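Local coordinates for PilY2 protein (PDB 3TDQ) that probably takes part in the biogenesis of type 4 fimbriae (pili) in Pseudomonas aeruginosa, at residues V16-I25 / L44-Y55. Residues are numbered along the deposited sequence; the frame is centred on the assembly and turned at random.
Sequences VQVEKNLVDI and LFQVKPGSVVSY
Leu44 drops its side chain over the loop of the hairpin formed by strands 6-17 and 22-25, meeting Val16, Val18 and Asn21 together. With CG anti to the backbone N (chi1 -178°), the chain reaches across from CB to CG, which lies 4.0 Å from Val18 CG1, and then forks. Branch CD1 goes to Val16, 3.8 Å from its CG1; branch CD2 sits over the turn, 3.6 Å from Val18 O and 3.4 Å from Asn21 ND2. That nitrogen spends its N-H groups on Leu32 O and Asn34 OD1; against the methyl it only packs. Within the loop, Gln17 O accepts from both Lys20 N and Leu22 N. Asn21, its backbone in the left-handed conformation (54/46), and Leu22 together oppose the single residue Gln17, a G1 beta bulge.

The next residue, Phe45, brings CE1 to Val18 CG1 at 3.8 Å, an oblique approach. Further along, Val47 CG2 meets the CG2 methyls of both Val16 and Val23, the former at 3.8 Å. The chain then reverses through a type II turn, Lys48 to Ser51, where Lys48 N also donates to Ser51 OG, and enters strand 52-58. There the Ile25 and Tyr55 side chains lie alongside each other, pointing opposite ways, with Ile25 CD1 in a CH-pi contact over one ring face, 4.0 Å from the centroid, while its CG2 nears the CE2 rim. Val53 CG2 also packs on Ile25 CD1, and Ile66 of strand 65-71 adjoins both Ile25 and Tyr55.

No hydrogen bond crosses between the segments: strand 6-17 runs between 22-25 and 52-58, and apolar side chains bridge over it. Such packing across a five-stranded antiparallel sheet of order 3-2-1-4-5 is consistent with an OB-like fold, in which the sheet coils into a barrel.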
loop_
_atom_site.group_PDB
_atom_site.type_symbol
_atom_site.label_atom_id
_atom_site.label_comp_id
_atom_site.label_asym_id
_atom_site.label_seq_id
_atom_site.Cartn_x
_atom_site.Cartn_y
_atom_site.Cartn_z
ATOM N N VAL A 16 -8.029 11.089 -13.556
ATOM C CA VAL A 16 -6.582 11.099 -13.677
ATOM C C VAL A 16 -6.239 11.922 -14.913
ATOM O O VAL A 16 -6.798 11.675 -15.996
ATOM C CB VAL A 16 -5.952 9.685 -13.766
ATOM C CG1 VAL A 16 -4.426 9.762 -13.664
ATOM C CG2 VAL A 16 -6.516 8.747 -12.707
ATOM N N GLN A 17 -5.326 12.882 -14.758
ATOM C CA GLN A 17 -4.853 13.687 -15.881
ATOM C C GLN A 17 -3.367 13.400 -16.032
ATOM O O GLN A 17 -2.546 14.050 -15.388
ATOM C CB GLN A 17 -5.147 15.178 -15.632
ATOM C CG GLN A 17 -5.408 15.907 -16.914
ATOM C CD GLN A 17 -6.407 17.013 -16.733
ATOM O OE1 GLN A 17 -6.058 18.094 -16.260
ATOM N NE2 GLN A 17 -7.604 16.836 -17.258
ATOM N N VAL A 18 -3.037 12.350 -16.792
ATOM C CA VAL A 18 -1.655 11.882 -16.963
ATOM C C VAL A 18 -0.738 12.991 -17.529
ATOM O O VAL A 18 0.400 13.119 -17.071
ATOM C CB VAL A 18 -1.534 10.552 -17.759
ATOM C CG1 VAL A 18 -2.288 9.418 -17.058
ATOM C CG2 VAL A 18 -1.976 10.697 -19.214
ATOM N N GLU A 19 -1.268 13.846 -18.433
ATOM C CA GLU A 19 -0.539 14.932 -19.091
ATOM C C GLU A 19 -0.089 16.020 -18.113
ATOM O O GLU A 19 0.886 16.716 -18.399
ATOM C CB GLU A 19 -1.400 15.581 -20.208
ATOM C CG GLU A 19 -1.909 14.619 -21.265
ATOM C CD GLU A 19 -3.276 13.976 -21.081
ATOM O OE1 GLU A 19 -3.817 14.021 -19.947
ATOM O OE2 GLU A 19 -3.783 13.386 -22.065
ATOM N N LYS A 20 -0.802 16.176 -16.978
ATOM C CA LYS A 20 -0.475 17.201 -15.990
ATOM C C LYS A 20 0.012 16.609 -14.669
ATOM O O LYS A 20 0.203 17.353 -13.710
ATOM C CB LYS A 20 -1.700 18.085 -15.750
ATOM C CG LYS A 20 -1.893 19.087 -16.882
ATOM C CD LYS A 20 -3.297 19.672 -16.916
ATOM C CE LYS A 20 -3.363 20.948 -17.748
ATOM N NZ LYS A 20 -3.091 20.745 -19.207
ATOM N N ASN A 21 0.210 15.276 -14.612
ATOM C CA ASN A 21 0.617 14.564 -13.392
ATOM C C ASN A 21 -0.361 14.883 -12.251
ATOM O O ASN A 21 0.048 15.193 -11.142
ATOM C CB ASN A 21 2.080 14.908 -12.991
ATOM C CG ASN A 21 3.075 14.212 -13.858
ATOM O OD1 ASN A 21 3.523 14.761 -14.850
ATOM N ND2 ASN A 21 3.357 12.941 -13.558
ATOM N N LEU A 22 -1.654 14.835 -12.537
ATOM C CA LEU A 22 -2.661 15.139 -11.524
ATOM C C LEU A 22 -3.622 13.989 -11.344
ATOM O O LEU A 22 -4.002 13.322 -12.310
ATOM C CB LEU A 22 -3.475 16.419 -11.875
ATOM C CG LEU A 22 -2.784 17.774 -11.821
ATOM C CD1 LEU A 22 -3.674 18.840 -12.432
ATOM C CD2 LEU A 22 -2.375 18.170 -10.388
ATOM N N VAL A 23 -4.043 13.803 -10.105
ATOM C CA VAL A 23 -5.019 12.806 -9.737
ATOM C C VAL A 23 -6.089 13.508 -8.875
ATOM O O VAL A 23 -5.786 14.330 -8.001
ATOM C CB VAL A 23 -4.403 11.541 -9.083
ATOM C CG1 VAL A 23 -3.856 11.819 -7.682
ATOM C CG2 VAL A 23 -5.416 10.396 -9.036
ATOM N N ASP A 24 -7.333 13.214 -9.195
ATOM C CA ASP A 24 -8.498 13.738 -8.492
ATOM C C ASP A 24 -9.039 12.611 -7.601
ATOM O O ASP A 24 -9.504 11.576 -8.100
ATOM C CB ASP A 24 -9.522 14.237 -9.530
ATOM C CG ASP A 24 -10.941 14.510 -9.092
ATOM O OD1 ASP A 24 -11.269 14.251 -7.906
ATOM O OD2 ASP A 24 -11.738 14.936 -9.945
ATOM N N ILE A 25 -8.961 12.822 -6.288
ATOM C CA ILE A 25 -9.431 11.892 -5.254
ATOM C C ILE A 25 -10.469 12.629 -4.415
ATOM O O ILE A 25 -10.134 13.643 -3.788
ATOM C CB ILE A 25 -8.250 11.344 -4.376
ATOM C CG1 ILE A 25 -7.191 10.619 -5.248
ATOM C CG2 ILE A 25 -8.771 10.408 -3.259
ATOM C CD1 ILE A 25 -5.865 10.366 -4.527
ATOM N N LEU A 44 0.797 6.696 -11.561
ATOM C CA LEU A 44 -0.051 7.578 -12.361
ATOM C C LEU A 44 -0.813 6.796 -13.461
ATOM O O LEU A 44 -1.953 7.124 -13.767
ATOM C CB LEU A 44 0.830 8.674 -13.000
ATOM C CG LEU A 44 0.113 9.736 -13.847
ATOM C CD1 LEU A 44 -0.820 10.599 -13.010
ATOM C CD2 LEU A 44 1.113 10.591 -14.591
ATOM N N PHE A 45 -0.196 5.741 -14.010
ATOM C CA PHE A 45 -0.797 4.950 -15.077
ATOM C C PHE A 45 -1.523 3.713 -14.559
ATOM O O PHE A 45 -2.158 3.022 -15.349
ATOM C CB PHE A 45 0.266 4.563 -16.122
ATOM C CG PHE A 45 0.796 5.788 -16.832
ATOM C CD1 PHE A 45 0.114 6.335 -17.919
ATOM C CD2 PHE A 45 1.972 6.405 -16.408
ATOM C CE1 PHE A 45 0.597 7.484 -18.565
ATOM C CE2 PHE A 45 2.445 7.562 -17.041
ATOM C CZ PHE A 45 1.766 8.085 -18.128
ATOM N N GLN A 46 -1.501 3.471 -13.237
ATOM C CA GLN A 46 -2.183 2.340 -12.603
ATOM C C GLN A 46 -3.535 2.751 -12.021
ATOM O O GLN A 46 -4.493 1.976 -12.110
ATOM C CB GLN A 46 -1.308 1.729 -11.493
ATOM C CG GLN A 46 -0.011 1.117 -12.017
ATOM C CD GLN A 46 -0.219 0.075 -13.091
ATOM O OE1 GLN A 46 -0.724 -1.030 -12.840
ATOM N NE2 GLN A 46 0.246 0.366 -14.290
ATOM N N VAL A 47 -3.613 3.950 -11.403
ATOM C CA VAL A 47 -4.876 4.444 -10.849
ATOM C C VAL A 47 -5.834 4.783 -11.995
ATOM O O VAL A 47 -5.402 5.169 -13.077
ATOM C CB VAL A 47 -4.728 5.621 -9.846
ATOM C CG1 VAL A 47 -3.972 5.175 -8.597
ATOM C CG2 VAL A 47 -4.077 6.854 -10.482
ATOM N N LYS A 48 -7.128 4.553 -11.773
ATOM C CA LYS A 48 -8.172 4.813 -12.766
ATOM C C LYS A 48 -9.378 5.415 -12.067
ATOM O O LYS A 48 -9.525 5.174 -10.872
ATOM C CB LYS A 48 -8.607 3.467 -13.456
ATOM C CG LYS A 48 -7.524 2.653 -14.166
ATOM C CD LYS A 48 -7.057 3.296 -15.464
ATOM C CE LYS A 48 -5.854 2.595 -16.041
ATOM N NZ LYS A 48 -5.258 3.384 -17.151
ATOM N N PRO A 49 -10.327 6.063 -12.783
ATOM C CA PRO A 49 -11.596 6.450 -12.125
ATOM C C PRO A 49 -12.252 5.207 -11.512
ATOM O O PRO A 49 -12.304 4.167 -12.164
ATOM C CB PRO A 49 -12.435 7.010 -13.282
ATOM C CG PRO A 49 -11.416 7.444 -14.314
ATOM C CD PRO A 49 -10.330 6.420 -14.221
ATOM N N GLY A 50 -12.637 5.292 -10.250
ATOM C CA GLY A 50 -13.212 4.165 -9.526
ATOM C C GLY A 50 -12.223 3.450 -8.621
ATOM O O GLY A 50 -12.650 2.651 -7.786
ATOM N N SER A 51 -10.892 3.711 -8.762
ATOM C CA SER A 51 -9.901 3.069 -7.878
ATOM C C SER A 51 -10.105 3.529 -6.447
ATOM O O SER A 51 -10.297 4.729 -6.199
ATOM C CB SER A 51 -8.462 3.373 -8.305
ATOM O OG SER A 51 -8.161 2.903 -9.606
ATOM N N VAL A 52 -10.082 2.579 -5.505
ATOM C CA VAL A 52 -10.204 2.894 -4.088
ATOM C C VAL A 52 -8.761 2.936 -3.598
ATOM O O VAL A 52 -8.024 1.979 -3.835
ATOM C CB VAL A 52 -11.112 1.887 -3.332
ATOM C CG1 VAL A 52 -10.997 2.069 -1.820
ATOM C CG2 VAL A 52 -12.562 2.002 -3.796
ATOM N N VAL A 53 -8.333 4.054 -2.992
ATOM C CA VAL A 53 -6.900 4.218 -2.665
ATOM C C VAL A 53 -6.592 4.685 -1.254
ATOM O O VAL A 53 -7.395 5.357 -0.630
ATOM C CB VAL A 53 -6.255 5.226 -3.657
ATOM C CG1 VAL A 53 -6.102 4.620 -5.059
ATOM C CG2 VAL A 53 -7.025 6.572 -3.695
ATOM N N SER A 54 -5.391 4.316 -0.774
ATOM C CA SER A 54 -4.736 4.801 0.443
ATOM C C SER A 54 -3.503 5.502 -0.073
ATOM O O SER A 54 -2.869 4.980 -1.002
ATOM C CB SER A 54 -4.388 3.671 1.403
ATOM O OG SER A 54 -5.576 3.151 1.968
ATOM N N TYR A 55 -3.188 6.706 0.434
ATOM C CA TYR A 55 -2.040 7.430 -0.124
ATOM C C TYR A 55 -1.365 8.296 0.920
ATOM O O TYR A 55 -1.978 8.669 1.923
ATOM C CB TYR A 55 -2.468 8.296 -1.346
ATOM C CG TYR A 55 -3.653 9.188 -1.048
ATOM C CD1 TYR A 55 -3.475 10.466 -0.525
ATOM C CD2 TYR A 55 -4.958 8.717 -1.188
ATOM C CE1 TYR A 55 -4.563 11.265 -0.181
ATOM C CE2 TYR A 55 -6.055 9.500 -0.822
ATOM C CZ TYR A 55 -5.852 10.774 -0.324
ATOM O OH TYR A 55 -6.925 11.557 0.023
#